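Local coordinates for exosome complex component Rrp41 (Archaeoglobus fulgidus, PDB 3M7N), which probably acts as the catalytic subunit of the archaeal exosome, degrading RNA from its 3' end and also able to synthesise heteromeric RNA tails, at residues A147-G152 with E235-R240; K156-S161 with E231-A236; K106-A111 with S200-Q205; A73-R78 with A111-E116; M81-F84 with E88-R91. The protein carries 1 engineered substitution. One frame throughout, in Å; residues are numbered along the deposited sequence.

Contacts 1 to 4 form a connected set, while contact 5 stands apart in a loop beside bound RNA, its centre about 27 to 29 Å from theirs. Along the chain contact 5 is nested inside contact 4, which closes before contacts 1 and 2 open; the segments of contact 3 alternate with those of all three. Contacts 1 and 2 lie on successive turns of helix 212-248, centres about 9 Å apart. Contacts 2 and 3 reach the same antiparallel sheet; contact 4 lies at strand 74-81, an outermost strand of the mixed sheet within this chain. Phe109 touches Leu148, Ile159 and Tyr77, so contact 3 meets the other three where both halves of the RNase PH fold come together.

Contact 1 (A147-G152 with E235-R240); sequences ALVDAG and EAILRR
Val149 and Ile237 meet through their methyls, and one turn of helix further on Arg240 reaches across to Asp150. The arginine is the side chain to follow outward. From CB the chain continues to CG, which is anti to the backbone N (chi1 169°), then bends at chi2 and runs on extended. Arg240 CG passes 3.6 Å from Asp150 OD2, and CD keeps about the same separation from that oxygen. Next comes the charged group: Arg240 NE lies 3.3 Å from Asp150 OD2, a salt bridge without the geometry of a hydrogen bond. Carboxylate and guanidinium planes stand 82° apart, and the oxygen approaches the guanidinium obliquely, so the two groups do not make the flat, doubly bonded pair open to these ions. Asp150 has its stronger polar partner on the other oxygen, where OD1 accepts a hydrogen bond from the backbone N of Ser42 and a weak one from Ser34 OG. The contact joins the last turn of helix 136-150 to the long C-terminal helix 212-248 of the RNase PH fold. Just beyond Asp150 the first of these helices closes in a Schellman motif, with Gly152 at positive phi. Beside the ion pair, Ile237 CD1 sits 3.7 Å from Val149 CG1 and 3.8 Å from Val149 CB, while Ile237 CG2 comes within 4.0 Å of the same CG1. Ile237 CD1 also lies 4.0 Å from the backbone N of Asp150. Val149 and Ile237 each pack in addition against apolar side chains of a neighbouring subunit.

Contact 2 (K156-S161 with E231-A236); sequences KGMITS and EMQREA
Gln233 carries most of this contact, running out from helix 212-248 to end against Met158 and Thr160 of strand 158-167. Its CG is anti to the carbonyl carbon (chi1 -70°) and the chain is extended beyond, which sets the amide between the two strand side chains. The amide is probably turned over in the model. As built, Gln233 NE2 lies 2.7 Å from Thr160 OG1, and Gln233 OE1 lies 3.0 Å from the backbone O of Ile159; exchanging the oxygen and nitrogen of the amide would make hydrogen bonds possible in both places. Met158 bends at chi2 and chi3 and brings its CE against the same glutamine, 4.0 Å from Gln233 CB. The still shorter approach of CE to the amide is doubtful. Ile159 turns its side chain to the other side of the strand, and Gln233 also touches Asn142 of helix 136-150 and Ile31 of strand 29-33. The short strand and helix segments have axes 9.9 Å apart at closest, with directions 132° apart. Such packing, a long C-terminal helix laid on the antiparallel sheet of the second half, belongs to the RNase PH fold.

Contact 3 (K106-A111 with S200-Q205); sequences KEAFEA and SIALLQ
The methyls of Ala108 and Ala202 meet beside the line joining their backbones, which come close because neither side chain extends beyond CB. Their CA atoms are separated by 4.8 Å, while Ala108 CB and Ala202 CB meet at 4.1 Å. Each methyl also lies near the carbonyl oxygen of the opposite alanine. Ala108 CB is 3.6 Å from Ala202 O, and in return Ala202 CB comes within 4.1 Å of Ala108 O. The same oxygen, Ala202 O, receives a CA-H...O contact: Ala108 CA lies 3.5 Å from it, with an angle of 134° at the hydrogen. The helix and the corner at Ala202 are therefore joined by small groups fitted closely round one carbonyl. Leu203 adds a flank to the contact, its CB 4.4 Å from Ala108 CB. With CG anti to the backbone N (chi1 175°), the rest of the leucine leads away from the alanine and packs on Leu141 of helix 136-150. Ala202 and Leu203 both face Ala190 in a classic beta bulge, which is consistent with two consecutive residues reaching the helix, and the strand turns a corner here. Beyond the bulge, Gln205 pairs antiparallel with a strand of the exonuclease 2 chain, so the sheet continues into that subunit. Next to Ala108 on helix 96-110, Phe109 points away from Ala202 and packs among Leu141, Ala144 and Leu148 of helix 136-150, Ile159 of strand 158-167 and Tyr77 of strand 74-81, while Ile159 also touches Ala202.

Contact 4 (A73-R78 with A111-E116); sequences AIIRYR and AVIMKE
Ala73 and Lys115 are joined through their backbones, whereas Ile75 and Ile113 meet through the ends of their side chains. The close part begins with the hydrogen bond from Ala73 N to Lys115 O, 3.0 Å long and nearly straight at 166°. The donor stands well above the carbonyl plane, 55° out of it, and does not lie on a lone pair. Beside this bond, Ala73 CB touches Lys115 CB at 3.8 Å, and Lys115 CB lies 3.6 Å from Ala73 O. The apolar half of the contact is a tip-to-tip meeting, with Ile75 CD1 3.7 Å from Ile113 CD1. Ile113 continues inward onto Leu148 of helix 136-150 and onto Met155. An inverse gamma turn centred on Met114 carries the loop from this buried isoleucine to the more open lysine. Here the packing is looser. Lys115 CG occupies the crowded position between its backbone N and carbonyl carbon (chi1 43°), and the chain bends again at chi2, bringing Lys115 CD 4.3 Å from Ile75 CG1. Farther out, Lys115 NZ has a long, weak ion pair with Glu110 OE2 of helix 96-110. The contact thus ties the entry to strand 74-81, outermost in its sheet within this chain, to the loop after helix 96-110. Its chemistry divides the labour: one backbone bond fixes the loop beside the residue that leads into the strand, the two isoleucines bury apolar surface next to it, and the lysine contributes its methylenes to the packing while its ammonium end is held by a long, weak ion pair.

Contact 5 (M81-F84 with E88-R91); sequences MAPF and ERKR
The loop between strand 74-81 and helix 96-110 folds back on itself beside bound RNA, with Pro83 meeting Arg89 and Lys90. Its central tie is the hydrogen bond from Lys90 N to Pro83 O, 3.0 Å long and close to straight at 162°. The donor lies in the carbonyl plane, on a lone pair. Arg89 CA approaches the same oxygen, Pro83 O, at 3.3 Å in a CA-H...O contact, and Arg89 CG comes within 3.4 Å of it. A second CA-H...O contact runs the other way, from Pro83 CA to Lys90 O, 3.4 Å apart. The proline ring lies beside the same carbonyl, with Pro83 CB 3.6 Å from Lys90 O. Arg89, whose CG is anti to the backbone N (chi1 -170°), bends at chi2 and brings NE to 3.7 Å from Pro83 CB, where the ring carbon approaches the guanidinium obliquely. The arginine's NE makes a salt bridge with Asp138 of the neighbouring exonuclease 2 chain, which also packs on Pro83. Lys90 extends the other way: its NZ forms a salt bridge with Asp95 and lies 4.5 Å from Met81 SD, and the lysine also packs on a cytosine base of the RNA. The chemistry implies a loop closed across these segments by a backbone hydrogen bond and CA-H...O contacts, with two neighbouring basic residues put to different uses: Arg89 joins the adjoining subunit, while Lys90, paired with Asp95, lies against a base of the RNA.

Contact 1 (A147-G152 with E235-R240)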
# COMPACT_ATOMS: atom_id res chain seq x y z
N ALA E 147 3.22 -23.93 -19.82
CA ALA E 147 3.58 -22.53 -20.11
C ALA E 147 5.05 -22.22 -19.81
O ALA E 147 5.73 -21.54 -20.58
CB ALA E 147 2.66 -21.55 -19.37
N LEU E 148 5.54 -22.74 -18.69
CA LEU E 148 6.94 -22.56 -18.34
C LEU E 148 7.84 -23.16 -19.41
O LEU E 148 8.82 -22.53 -19.84
CB LEU E 148 7.25 -23.14 -16.96
CG LEU E 148 6.73 -22.31 -15.76
CD1 LEU E 148 6.81 -23.07 -14.45
CD2 LEU E 148 7.47 -20.97 -15.65
N VAL E 149 7.49 -24.36 -19.88
CA VAL E 149 8.33 -25.00 -20.88
C VAL E 149 8.26 -24.24 -22.20
O VAL E 149 9.26 -24.06 -22.87
CB VAL E 149 7.97 -26.49 -21.10
CG1 VAL E 149 8.77 -27.07 -22.26
CG2 VAL E 149 8.25 -27.28 -19.83
N ASP E 150 7.05 -23.79 -22.53
CA ASP E 150 6.81 -23.00 -23.73
C ASP E 150 7.66 -21.72 -23.72
O ASP E 150 8.16 -21.28 -24.76
CB ASP E 150 5.32 -22.69 -23.85
CG ASP E 150 4.96 -21.94 -25.14
OD1 ASP E 150 4.10 -21.04 -25.10
OD2 ASP E 150 5.52 -22.26 -26.21
N ALA E 151 7.84 -21.14 -22.54
CA ALA E 151 8.68 -19.94 -22.38
C ALA E 151 10.15 -20.29 -22.22
O ALA E 151 10.99 -19.42 -22.02
CB ALA E 151 8.20 -19.09 -21.18
N GLY E 152 10.48 -21.57 -22.30
CA GLY E 152 11.87 -21.98 -22.28
C GLY E 152 12.61 -21.68 -20.98
O GLY E 152 13.83 -21.52 -20.99
N GLU E 235 3.23 -34.22 -25.40
CA GLU E 235 2.66 -34.13 -26.73
C GLU E 235 2.38 -32.67 -27.11
O GLU E 235 2.73 -32.21 -28.21
CB GLU E 235 1.36 -34.93 -26.79
CG GLU E 235 1.28 -35.85 -27.98
CD GLU E 235 2.12 -37.11 -27.80
OE1 GLU E 235 3.24 -37.19 -28.37
OE2 GLU E 235 1.64 -38.03 -27.09
N ALA E 236 1.74 -31.95 -26.19
CA ALA E 236 1.41 -30.55 -26.44
C ALA E 236 2.66 -29.71 -26.75
O ALA E 236 2.63 -28.82 -27.58
CB ALA E 236 0.61 -29.96 -25.27
N ILE E 237 3.77 -30.03 -26.08
CA ILE E 237 5.03 -29.33 -26.30
C ILE E 237 5.71 -29.80 -27.59
O ILE E 237 6.36 -29.02 -28.29
CB ILE E 237 5.97 -29.49 -25.09
CG1 ILE E 237 5.45 -28.69 -23.88
CG2 ILE E 237 7.38 -29.05 -25.43
CD1 ILE E 237 5.58 -27.15 -24.04
N LEU E 238 5.55 -31.08 -27.91
CA LEU E 238 6.08 -31.62 -29.15
C LEU E 238 5.45 -30.86 -30.34
O LEU E 238 6.13 -30.44 -31.28
CB LEU E 238 5.79 -33.12 -29.21
CG LEU E 238 6.44 -34.04 -30.26
CD1 LEU E 238 5.64 -34.04 -31.54
CD2 LEU E 238 7.89 -33.68 -30.53
N ARG E 239 4.14 -30.67 -30.27
CA ARG E 239 3.42 -29.95 -31.31
C ARG E 239 3.99 -28.55 -31.49
O ARG E 239 4.27 -28.11 -32.60
CB ARG E 239 1.93 -29.90 -30.98
CG ARG E 239 1.11 -30.90 -31.76
CD ARG E 239 0.00 -31.52 -30.94
NE ARG E 239 -0.71 -30.52 -30.17
CZ ARG E 239 -1.36 -30.78 -29.04
NH1 ARG E 239 -1.38 -32.02 -28.55
NH2 ARG E 239 -1.99 -29.80 -28.40
N ARG E 240 4.18 -27.85 -30.37
CA ARG E 240 4.78 -26.53 -30.36
C ARG E 240 6.17 -26.57 -30.97
O ARG E 240 6.57 -25.67 -31.71
CB ARG E 240 4.85 -26.02 -28.92
CG ARG E 240 5.69 -24.77 -28.75
CD ARG E 240 5.16 -23.65 -29.63
NE ARG E 240 5.94 -22.43 -29.44
CZ ARG E 240 5.76 -21.33 -30.15
NH1 ARG E 240 6.51 -20.27 -29.91
NH2 ARG E 240 4.84 -21.29 -31.10

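Contact 2 (K156-S161 with E231-A236)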
# COMPACT_ATOMS: atom_id res chain seq x y z
N LYS E 156 14.33 -28.49 -13.68
CA LYS E 156 14.85 -29.83 -13.39
C LYS E 156 14.07 -30.87 -14.18
O LYS E 156 14.61 -31.88 -14.60
CB LYS E 156 14.72 -30.13 -11.90
CG LYS E 156 15.82 -29.54 -11.04
CD LYS E 156 15.48 -29.68 -9.55
CE LYS E 156 16.46 -28.89 -8.68
NZ LYS E 156 16.13 -28.98 -7.22
N GLY E 157 12.78 -30.62 -14.36
CA GLY E 157 11.92 -31.50 -15.10
C GLY E 157 10.53 -30.88 -15.09
O GLY E 157 10.38 -29.71 -14.82
N MET E 158 9.52 -31.68 -15.37
CA MET E 158 8.19 -31.17 -15.48
C MET E 158 7.37 -31.36 -14.21
O MET E 158 7.69 -32.19 -13.37
CB MET E 158 7.50 -31.81 -16.68
CG MET E 158 7.85 -31.12 -18.00
SD MET E 158 6.49 -30.02 -18.37
CE MET E 158 5.22 -30.94 -17.51
N ILE E 159 6.31 -30.58 -14.10
CA ILE E 159 5.46 -30.66 -12.95
C ILE E 159 4.14 -31.22 -13.45
O ILE E 159 3.57 -30.72 -14.41
CB ILE E 159 5.26 -29.26 -12.32
CG1 ILE E 159 6.51 -28.84 -11.54
CG2 ILE E 159 4.07 -29.25 -11.41
CD1 ILE E 159 6.83 -29.73 -10.34
N THR E 160 3.66 -32.27 -12.81
CA THR E 160 2.44 -32.90 -13.26
C THR E 160 1.55 -33.15 -12.06
O THR E 160 2.02 -33.54 -10.98
CB THR E 160 2.73 -34.22 -14.05
OG1 THR E 160 3.71 -33.97 -15.07
CG2 THR E 160 1.45 -34.78 -14.68
N SER E 161 0.26 -32.96 -12.22
CA SER E 161 -0.58 -32.87 -11.06
C SER E 161 -1.94 -33.52 -11.26
O SER E 161 -2.56 -33.36 -12.32
CB SER E 161 -0.72 -31.37 -10.69
OG SER E 161 -1.67 -31.17 -9.66
N GLU E 231 2.36 -37.43 -20.37
CA GLU E 231 2.51 -37.68 -21.80
C GLU E 231 1.68 -36.70 -22.62
O GLU E 231 2.09 -36.29 -23.70
CB GLU E 231 2.19 -39.15 -22.17
CG GLU E 231 3.36 -40.13 -21.88
CD GLU E 231 4.64 -39.85 -22.69
OE1 GLU E 231 4.55 -39.54 -23.91
OE2 GLU E 231 5.74 -39.98 -22.11
N MET E 232 0.52 -36.29 -22.11
CA MET E 232 -0.25 -35.25 -22.81
C MET E 232 0.51 -33.92 -22.89
O MET E 232 0.50 -33.24 -23.92
CB MET E 232 -1.64 -35.06 -22.19
CG MET E 232 -2.43 -36.35 -22.07
SD MET E 232 -4.06 -36.17 -21.31
CE MET E 232 -4.31 -37.83 -20.68
N GLN E 233 1.21 -33.59 -21.80
CA GLN E 233 1.96 -32.35 -21.70
C GLN E 233 3.09 -32.41 -22.71
O GLN E 233 3.40 -31.43 -23.39
CB GLN E 233 2.53 -32.16 -20.28
CG GLN E 233 1.49 -31.88 -19.17
CD GLN E 233 2.12 -31.87 -17.75
OE1 GLN E 233 1.95 -30.91 -16.98
NE2 GLN E 233 2.86 -32.92 -17.43
N ARG E 234 3.71 -33.58 -22.77
CA ARG E 234 4.85 -33.78 -23.66
C ARG E 234 4.37 -33.62 -25.09
O ARG E 234 5.00 -32.94 -25.89
CB ARG E 234 5.45 -35.16 -23.44
CG ARG E 234 6.73 -35.42 -24.22
CD ARG E 234 7.15 -36.88 -24.16
NE ARG E 234 7.73 -37.27 -25.44
CZ ARG E 234 9.03 -37.20 -25.72
NH1 ARG E 234 9.90 -36.77 -24.79
NH2 ARG E 234 9.46 -37.56 -26.93
N GLU E 235 3.23 -34.22 -25.40
CA GLU E 235 2.66 -34.13 -26.73
C GLU E 235 2.38 -32.67 -27.11
O GLU E 235 2.73 -32.21 -28.21
CB GLU E 235 1.36 -34.93 -26.79
CG GLU E 235 1.28 -35.85 -27.98
CD GLU E 235 2.12 -37.11 -27.80
OE1 GLU E 235 3.24 -37.19 -28.37
OE2 GLU E 235 1.64 -38.03 -27.09
N ALA E 236 1.74 -31.95 -26.19
CA ALA E 236 1.41 -30.55 -26.44
C ALA E 236 2.66 -29.71 -26.75
O ALA E 236 2.63 -28.82 -27.58
CB ALA E 236 0.61 -29.96 -25.27

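Contact 3 (K106-A111 with S200-Q205)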
# COMPACT_ATOMS: atom_id res chain seq x y z
N LYS E 106 3.26 -21.82 -6.06
CA LYS E 106 4.57 -21.18 -6.23
C LYS E 106 5.65 -22.09 -5.68
O LYS E 106 6.75 -22.24 -6.26
CB LYS E 106 4.63 -19.84 -5.49
CG LYS E 106 6.00 -19.19 -5.57
CD LYS E 106 6.10 -17.97 -4.67
CE LYS E 106 6.79 -18.34 -3.37
NZ LYS E 106 6.14 -17.67 -2.20
N GLU E 107 5.34 -22.67 -4.53
CA GLU E 107 6.28 -23.54 -3.83
C GLU E 107 6.66 -24.76 -4.69
O GLU E 107 7.82 -25.16 -4.73
CB GLU E 107 5.72 -23.91 -2.45
CG GLU E 107 6.05 -22.83 -1.41
CD GLU E 107 5.11 -22.80 -0.21
OE1 GLU E 107 4.18 -23.63 -0.14
OE2 GLU E 107 5.31 -21.93 0.66
N ALA E 108 5.68 -25.30 -5.41
CA ALA E 108 5.91 -26.45 -6.28
C ALA E 108 6.92 -26.12 -7.37
O ALA E 108 7.72 -26.96 -7.78
CB ALA E 108 4.59 -26.97 -6.90
N PHE E 109 6.90 -24.88 -7.85
CA PHE E 109 7.82 -24.52 -8.92
C PHE E 109 9.18 -24.04 -8.42
O PHE E 109 10.19 -24.17 -9.12
CB PHE E 109 7.17 -23.53 -9.89
CG PHE E 109 6.12 -24.16 -10.75
CD1 PHE E 109 4.77 -23.98 -10.47
CD2 PHE E 109 6.47 -24.99 -11.83
CE1 PHE E 109 3.79 -24.59 -11.27
CE2 PHE E 109 5.51 -25.57 -12.62
CZ PHE E 109 4.17 -25.38 -12.34
N GLU E 110 9.20 -23.49 -7.20
CA GLU E 110 10.46 -23.01 -6.63
C GLU E 110 11.38 -24.19 -6.52
O GLU E 110 12.59 -24.08 -6.65
CB GLU E 110 10.25 -22.38 -5.25
CG GLU E 110 9.49 -21.06 -5.29
CD GLU E 110 9.42 -20.37 -3.94
OE1 GLU E 110 8.97 -20.99 -2.94
OE2 GLU E 110 9.80 -19.19 -3.89
N ALA E 111 10.76 -25.34 -6.30
CA ALA E 111 11.47 -26.61 -6.16
C ALA E 111 12.10 -27.13 -7.46
O ALA E 111 12.82 -28.13 -7.46
CB ALA E 111 10.51 -27.66 -5.57
N SER E 200 9.68 -37.27 -7.53
CA SER E 200 9.32 -36.84 -6.18
C SER E 200 8.05 -36.00 -6.15
O SER E 200 7.41 -35.78 -7.17
CB SER E 200 10.48 -36.13 -5.47
OG SER E 200 11.13 -35.20 -6.31
N ILE E 201 7.68 -35.59 -4.95
CA ILE E 201 6.43 -34.89 -4.69
C ILE E 201 6.71 -33.40 -4.58
O ILE E 201 7.49 -32.97 -3.73
CB ILE E 201 5.82 -35.38 -3.36
CG1 ILE E 201 5.41 -36.87 -3.46
CG2 ILE E 201 4.63 -34.51 -2.95
CD1 ILE E 201 5.10 -37.55 -2.12
N ALA E 202 6.04 -32.62 -5.43
CA ALA E 202 6.23 -31.17 -5.46
C ALA E 202 5.10 -30.44 -4.74
O ALA E 202 5.26 -29.32 -4.31
CB ALA E 202 6.33 -30.68 -6.91
N LEU E 203 3.95 -31.10 -4.62
CA LEU E 203 2.80 -30.55 -3.93
C LEU E 203 2.00 -31.69 -3.33
O LEU E 203 1.71 -32.68 -4.02
CB LEU E 203 1.91 -29.77 -4.90
CG LEU E 203 0.59 -29.24 -4.31
CD1 LEU E 203 0.23 -27.83 -4.86
CD2 LEU E 203 -0.55 -30.20 -4.53
N LEU E 204 1.60 -31.55 -2.07
CA LEU E 204 0.76 -32.54 -1.44
C LEU E 204 -0.18 -31.86 -0.45
O LEU E 204 0.27 -31.19 0.47
CB LEU E 204 1.61 -33.60 -0.73
CG LEU E 204 0.89 -34.82 -0.11
CD1 LEU E 204 1.85 -35.98 0.09
CD2 LEU E 204 0.26 -34.46 1.22
N GLN E 205 -1.48 -32.03 -0.64
CA GLN E 205 -2.46 -31.55 0.33
C GLN E 205 -3.56 -32.58 0.44
O GLN E 205 -3.81 -33.32 -0.51
CB GLN E 205 -3.08 -30.22 -0.11
CG GLN E 205 -2.09 -29.09 -0.38
CD GLN E 205 -2.79 -27.80 -0.83
OE1 GLN E 205 -3.15 -27.64 -2.00
NE2 GLN E 205 -2.99 -26.89 0.13

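Contact 4 (A73-R78 with A111-E116)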
# COMPACT_ATOMS: atom_id res chain seq x y z
N ALA E 73 16.70 -15.80 -8.88
CA ALA E 73 15.42 -15.24 -9.31
C ALA E 73 14.34 -15.49 -8.27
O ALA E 73 14.46 -16.41 -7.46
CB ALA E 73 15.00 -15.84 -10.63
N ILE E 74 13.29 -14.69 -8.29
CA ILE E 74 12.14 -14.98 -7.46
C ILE E 74 11.05 -15.49 -8.35
O ILE E 74 11.03 -15.17 -9.53
CB ILE E 74 11.61 -13.76 -6.71
CG1 ILE E 74 11.27 -12.64 -7.70
CG2 ILE E 74 12.62 -13.30 -5.67
CD1 ILE E 74 10.61 -11.45 -7.06
N ILE E 75 10.15 -16.28 -7.78
CA ILE E 75 9.03 -16.84 -8.51
C ILE E 75 7.73 -16.33 -7.94
O ILE E 75 7.55 -16.30 -6.73
CB ILE E 75 8.99 -18.39 -8.42
CG1 ILE E 75 10.35 -18.99 -8.78
CG2 ILE E 75 7.87 -18.93 -9.28
CD1 ILE E 75 10.77 -18.69 -10.18
N ARG E 76 6.81 -15.95 -8.81
CA ARG E 76 5.50 -15.55 -8.34
C ARG E 76 4.48 -16.35 -9.10
O ARG E 76 4.68 -16.69 -10.27
CB ARG E 76 5.32 -14.03 -8.49
CG ARG E 76 6.45 -13.27 -7.79
CD ARG E 76 6.23 -11.79 -7.72
NE ARG E 76 6.91 -11.11 -8.80
CZ ARG E 76 6.86 -9.81 -9.01
NH1 ARG E 76 7.52 -9.28 -10.03
NH2 ARG E 76 6.14 -9.03 -8.20
N TYR E 77 3.41 -16.71 -8.43
CA TYR E 77 2.42 -17.53 -9.05
C TYR E 77 1.14 -17.01 -8.50
O TYR E 77 0.99 -16.87 -7.30
CB TYR E 77 2.64 -19.01 -8.67
CG TYR E 77 1.68 -20.00 -9.28
CD1 TYR E 77 2.12 -20.93 -10.23
CD2 TYR E 77 0.35 -20.05 -8.89
CE1 TYR E 77 1.25 -21.85 -10.80
CE2 TYR E 77 -0.52 -20.96 -9.43
CZ TYR E 77 -0.06 -21.88 -10.39
OH TYR E 77 -0.93 -22.81 -10.92
N ARG E 78 0.22 -16.70 -9.39
CA ARG E 78 -1.06 -16.19 -8.97
C ARG E 78 -2.15 -17.05 -9.55
O ARG E 78 -2.23 -17.26 -10.76
CB ARG E 78 -1.22 -14.73 -9.44
CG ARG E 78 -2.48 -14.08 -8.89
CD ARG E 78 -2.53 -12.62 -9.24
NE ARG E 78 -3.24 -12.37 -10.49
CZ ARG E 78 -4.57 -12.34 -10.58
NH1 ARG E 78 -5.15 -12.09 -11.75
NH2 ARG E 78 -5.30 -12.56 -9.49
N ALA E 111 10.76 -25.34 -6.30
CA ALA E 111 11.47 -26.61 -6.16
C ALA E 111 12.10 -27.13 -7.46
O ALA E 111 12.82 -28.13 -7.46
CB ALA E 111 10.51 -27.66 -5.57
N VAL E 112 11.84 -26.45 -8.58
CA VAL E 112 12.13 -27.03 -9.88
C VAL E 112 12.74 -26.08 -10.92
O VAL E 112 13.58 -26.48 -11.73
CB VAL E 112 10.87 -27.72 -10.42
CG1 VAL E 112 10.86 -27.75 -11.91
CG2 VAL E 112 10.76 -29.13 -9.83
N ILE E 113 12.32 -24.82 -10.92
CA ILE E 113 12.92 -23.82 -11.80
C ILE E 113 14.36 -23.57 -11.38
O ILE E 113 14.64 -23.43 -10.19
CB ILE E 113 12.12 -22.49 -11.77
CG1 ILE E 113 10.78 -22.66 -12.50
CG2 ILE E 113 12.94 -21.36 -12.35
CD1 ILE E 113 9.72 -21.63 -12.13
N MET E 114 15.27 -23.54 -12.34
CA MET E 114 16.66 -23.20 -12.03
C MET E 114 16.81 -21.68 -11.83
O MET E 114 17.32 -20.96 -12.69
CB MET E 114 17.61 -23.72 -13.11
CG MET E 114 17.53 -25.23 -13.31
SD MET E 114 18.62 -25.80 -14.63
CE MET E 114 20.23 -25.42 -13.94
N LYS E 115 16.36 -21.19 -10.68
CA LYS E 115 16.32 -19.76 -10.45
C LYS E 115 17.71 -19.12 -10.29
O LYS E 115 17.89 -17.94 -10.59
CB LYS E 115 15.38 -19.41 -9.30
CG LYS E 115 15.49 -20.32 -8.11
CD LYS E 115 14.14 -20.50 -7.47
CE LYS E 115 14.25 -20.94 -6.03
NZ LYS E 115 12.91 -20.74 -5.38
N GLU E 116 18.69 -19.90 -9.87
CA GLU E 116 20.06 -19.39 -9.76
C GLU E 116 20.59 -18.77 -11.06
O GLU E 116 21.58 -18.04 -11.06
CB GLU E 116 21.02 -20.49 -9.31
CG GLU E 116 20.85 -20.90 -7.86
CD GLU E 116 19.57 -21.70 -7.63
OE1 GLU E 116 18.97 -21.54 -6.54
OE2 GLU E 116 19.18 -22.47 -8.55

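Contact 5 (M81-F84 with E88-R91)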
# COMPACT_ATOMS: atom_id res chain seq x y z
N MET E 81 -9.63 -17.00 -9.99
CA MET E 81 -10.83 -17.48 -10.62
C MET E 81 -11.62 -16.28 -11.15
O MET E 81 -11.80 -15.29 -10.45
CB MET E 81 -11.68 -18.28 -9.63
CG MET E 81 -10.88 -19.26 -8.79
SD MET E 81 -11.93 -20.20 -7.67
CE MET E 81 -12.88 -21.22 -8.80
N ALA E 82 -12.07 -16.38 -12.40
CA ALA E 82 -12.91 -15.36 -13.01
C ALA E 82 -14.29 -15.39 -12.38
O ALA E 82 -14.76 -16.45 -11.99
CB ALA E 82 -12.99 -15.58 -14.51
N PRO E 83 -14.94 -14.23 -12.27
CA PRO E 83 -16.23 -14.16 -11.57
C PRO E 83 -17.26 -15.16 -12.10
O PRO E 83 -18.12 -15.60 -11.35
CB PRO E 83 -16.69 -12.73 -11.84
CG PRO E 83 -15.43 -11.97 -11.97
CD PRO E 83 -14.48 -12.90 -12.69
N PHE E 84 -17.14 -15.53 -13.37
CA PHE E 84 -18.13 -16.38 -14.03
C PHE E 84 -17.70 -17.86 -14.11
O PHE E 84 -18.34 -18.66 -14.78
CB PHE E 84 -18.38 -15.87 -15.45
CG PHE E 84 -17.12 -15.73 -16.26
CD1 PHE E 84 -16.61 -14.48 -16.57
CD2 PHE E 84 -16.43 -16.86 -16.69
CE1 PHE E 84 -15.43 -14.35 -17.31
CE2 PHE E 84 -15.25 -16.75 -17.44
CZ PHE E 84 -14.75 -15.50 -17.75
N GLU E 88 -22.08 -19.85 -8.65
CA GLU E 88 -22.61 -18.57 -8.17
C GLU E 88 -21.55 -17.50 -8.37
O GLU E 88 -20.48 -17.59 -7.78
CB GLU E 88 -22.95 -18.67 -6.68
CG GLU E 88 -23.99 -19.72 -6.30
CD GLU E 88 -25.40 -19.15 -6.20
OE1 GLU E 88 -25.69 -18.13 -6.86
OE2 GLU E 88 -26.22 -19.73 -5.44
N ARG E 89 -21.85 -16.49 -9.19
CA ARG E 89 -20.85 -15.48 -9.53
C ARG E 89 -20.03 -15.08 -8.31
O ARG E 89 -20.59 -14.75 -7.26
CB ARG E 89 -21.50 -14.24 -10.15
CG ARG E 89 -20.52 -13.24 -10.75
CD ARG E 89 -20.65 -11.90 -10.06
NE ARG E 89 -19.71 -10.92 -10.59
CZ ARG E 89 -19.20 -9.93 -9.88
NH1 ARG E 89 -18.34 -9.07 -10.44
NH2 ARG E 89 -19.53 -9.79 -8.60
N LYS E 90 -18.72 -15.12 -8.44
CA LYS E 90 -17.83 -14.92 -7.29
C LYS E 90 -17.12 -13.57 -7.35
O LYS E 90 -16.45 -13.27 -8.33
CB LYS E 90 -16.80 -16.05 -7.23
CG LYS E 90 -15.88 -15.95 -6.05
CD LYS E 90 -14.60 -16.73 -6.27
CE LYS E 90 -13.74 -16.66 -5.02
NZ LYS E 90 -12.31 -16.39 -5.36
N ARG E 91 -17.26 -12.76 -6.30
CA ARG E 91 -16.64 -11.44 -6.25
C ARG E 91 -15.15 -11.51 -6.55
O ARG E 91 -14.42 -12.32 -5.96
CB ARG E 91 -16.90 -10.73 -4.90
CG ARG E 91 -16.55 -11.56 -3.65
CD ARG E 91 -15.82 -10.74 -2.57
NE ARG E 91 -16.69 -9.81 -1.83
CZ ARG E 91 -16.25 -8.94 -0.92
NH1 ARG E 91 -17.10 -8.13 -0.29
NH2 ARG E 91 -14.95 -8.87 -0.63